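Local coordinates for ABC transporter substrate-binding protein (Streptococcus pneumoniae, PDB 4OHN) that binds histidine between its two lobes and probably delivers it to an ABC uptake transporter in the membrane, at the histidine site. Coordinates in Å, arbitrary orientation; residue numbers count along the deposited sequence, not the author numbering.

The histidine site. Residues 25, 28, 66, 83-86, 91, 130, 132-134, 179, 208. With HIS (histidine), chain B.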
# COMPACT_ATOMS: atom_id res chain seq x y z
N ASP A 25 0.84 -1.20 7.75
CA ASP A 25 -0.53 -1.61 8.05
C ASP A 25 -0.54 -3.14 7.94
O ASP A 25 -0.40 -3.68 6.85
CB ASP A 25 -1.45 -0.96 7.00
CG ASP A 25 -2.89 -1.48 6.98
OD1 ASP A 25 -3.27 -2.44 7.73
OD2 ASP A 25 -3.67 -0.93 6.15
N PHE A 28 -2.50 -5.14 5.18
CA PHE A 28 -2.44 -4.79 3.76
C PHE A 28 -1.83 -5.90 2.89
O PHE A 28 -0.65 -5.87 2.54
CB PHE A 28 -1.75 -3.45 3.56
CG PHE A 28 -2.01 -2.86 2.18
CD1 PHE A 28 -3.22 -2.27 1.89
CD2 PHE A 28 -1.06 -2.93 1.19
CE1 PHE A 28 -3.48 -1.76 0.64
CE2 PHE A 28 -1.32 -2.41 -0.07
CZ PHE A 28 -2.54 -1.83 -0.35
N TRP A 66 -2.46 3.10 10.19
CA TRP A 66 -2.16 3.71 8.89
C TRP A 66 -2.49 5.20 8.91
O TRP A 66 -1.83 5.98 8.22
CB TRP A 66 -2.87 2.98 7.75
CG TRP A 66 -2.34 3.29 6.39
CD1 TRP A 66 -3.02 3.88 5.36
CD2 TRP A 66 -1.03 2.98 5.89
NE1 TRP A 66 -2.20 3.99 4.26
CE2 TRP A 66 -0.99 3.42 4.55
CE3 TRP A 66 0.09 2.38 6.44
CZ2 TRP A 66 0.14 3.29 3.77
CZ3 TRP A 66 1.23 2.24 5.65
CH2 TRP A 66 1.25 2.68 4.33
N ASN A 83 4.94 -0.65 2.69
CA ASN A 83 3.69 -1.41 2.79
C ASN A 83 2.76 -0.98 1.67
O ASN A 83 1.69 -0.42 1.91
CB ASN A 83 3.04 -1.12 4.15
CG ASN A 83 1.80 -1.94 4.43
OD1 ASN A 83 0.73 -1.37 4.67
ND2 ASN A 83 1.93 -3.26 4.47
N GLY A 84 3.13 -1.24 0.44
CA GLY A 84 2.33 -0.74 -0.67
C GLY A 84 2.06 0.75 -0.54
O GLY A 84 0.92 1.20 -0.74
N TYR A 85 3.12 1.50 -0.23
CA TYR A 85 2.98 2.92 0.05
C TYR A 85 3.03 3.70 -1.27
O TYR A 85 4.08 3.78 -1.93
CB TYR A 85 4.08 3.36 1.01
CG TYR A 85 4.01 4.76 1.58
CD1 TYR A 85 2.81 5.34 1.98
CD2 TYR A 85 5.16 5.48 1.78
CE1 TYR A 85 2.78 6.61 2.54
CE2 TYR A 85 5.14 6.74 2.34
CZ TYR A 85 3.95 7.30 2.71
OH TYR A 85 3.98 8.55 3.25
N SER A 86 1.91 4.28 -1.67
CA SER A 86 1.81 4.97 -2.96
C SER A 86 2.57 6.29 -2.94
O SER A 86 2.36 7.12 -2.05
CB SER A 86 0.35 5.22 -3.29
OG SER A 86 -0.32 3.97 -3.35
N ARG A 91 2.32 13.45 -0.93
CA ARG A 91 3.20 12.86 0.06
C ARG A 91 4.65 13.33 -0.09
O ARG A 91 5.39 13.39 0.90
CB ARG A 91 3.12 11.34 0.01
CG ARG A 91 1.80 10.85 0.55
CD ARG A 91 1.58 9.39 0.33
NE ARG A 91 0.42 8.92 1.07
CZ ARG A 91 -0.12 7.71 0.95
NH1 ARG A 91 0.38 6.85 0.07
NH2 ARG A 91 -1.15 7.38 1.70
N GLN A 130 -10.49 3.54 2.74
CA GLN A 130 -9.57 3.56 3.88
C GLN A 130 -9.17 4.98 4.17
O GLN A 130 -8.69 5.71 3.29
CB GLN A 130 -8.34 2.69 3.61
CG GLN A 130 -7.37 2.74 4.79
CD GLN A 130 -6.10 1.93 4.58
OE1 GLN A 130 -5.45 2.02 3.51
NE2 GLN A 130 -5.71 1.18 5.59
N GLY A 132 -6.84 6.61 5.72
CA GLY A 132 -5.48 7.10 5.55
C GLY A 132 -4.87 6.80 4.19
O GLY A 132 -3.68 6.97 3.98
N SER A 133 -5.70 6.31 3.27
CA SER A 133 -5.19 5.85 1.98
C SER A 133 -5.01 6.93 0.94
O SER A 133 -5.67 7.97 0.94
CB SER A 133 -6.10 4.78 1.40
OG SER A 133 -7.34 5.30 0.94
N SER A 134 -4.12 6.66 0.00
CA SER A 134 -3.93 7.51 -1.15
C SER A 134 -5.21 7.53 -1.99
O SER A 134 -5.53 8.53 -2.62
CB SER A 134 -2.72 7.02 -1.96
OG SER A 134 -2.88 5.68 -2.28
N ASP A 179 -6.93 -0.38 -3.40
CA ASP A 179 -5.83 -0.78 -4.25
C ASP A 179 -6.12 -2.09 -4.97
O ASP A 179 -6.55 -3.07 -4.36
CB ASP A 179 -4.56 -0.95 -3.41
CG ASP A 179 -4.23 0.28 -2.63
OD1 ASP A 179 -4.99 0.60 -1.70
OD2 ASP A 179 -3.22 0.92 -2.95
N PHE A 208 4.19 2.16 -6.10
CA PHE A 208 4.62 1.96 -4.74
C PHE A 208 6.10 2.27 -4.61
O PHE A 208 6.91 1.95 -5.49
CB PHE A 208 4.44 0.49 -4.33
CG PHE A 208 3.00 0.02 -4.23
CD1 PHE A 208 1.95 0.86 -3.95
CD2 PHE A 208 2.73 -1.35 -4.34
CE1 PHE A 208 0.66 0.37 -3.83
CE2 PHE A 208 1.44 -1.83 -4.21
CZ PHE A 208 0.41 -0.97 -3.96
N HIS B . -1.59 2.33 -1.33
CA HIS B . -2.43 3.01 -0.32
C HIS B . -1.62 4.04 0.44
O HIS B . -0.40 4.16 0.20
CB HIS B . -3.17 2.02 0.61
CG HIS B . -2.37 1.37 1.70
ND1 HIS B . -2.94 1.10 2.93
CD2 HIS B . -1.12 0.84 1.74
CE1 HIS B . -2.06 0.48 3.69
NE2 HIS B . -0.95 0.30 2.99
OXT HIS B . -2.23 4.74 1.28
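The imidazole of the bound histidine is sandwiched between two aromatic side chains. The Phe28 ring lies over one face, with the centroids of Phe28 and the histidine ring 3.6 Å apart. The indole of Trp66 covers the other face, and both aromatic planes run within 3° of the imidazole; in both residues CG is anti to the backbone N. At the imidazole edge, both nitrogens donate nearly within the ring plane. ND1 meets Gln130 OE1 at 2.7 Å, on a lone pair of the amide oxygen and almost straight (170° at H). NE2 bonds to Asn83 OD1 from above that carbonyl plane, and the backbone Asn83 O, 2.9 Å from NE2, shares the same N-H as a second, less well-aligned acceptor. Two donating nitrogens suggest a protonated, cationic imidazole, although hydrogens are not seen. Gln130 is fixed by its NE2, which donates to Asp25 OD2 at 3.0 Å; that carboxylate may also steady the ring's charge.

The alpha-carboxylate is gripped end-on by the extended Arg91, whose NH1 forms a salt bridge to O at 2.8 Å and whose NH2 reaches OXT, both close to the guanidinium plane. Tyr85 lies against one guanidinium face, and NH1 also donates to Ser86 O, which sets the group's rotation. Trp66 NE1 donates to OXT, which lies close to the indole plane, as does Ser134 N, at the start of helix 134-141; Ser86 N donates to O. The alpha-amino N bonds to Asp179 OD2 at 2.7 Å, Gly84 O and Ser86 OG. With the ligand wholly buried, this family 3 solute-binding cleft reads both the amino-acid backbone and the imidazole, holding histidine for presumed handover to the transporter.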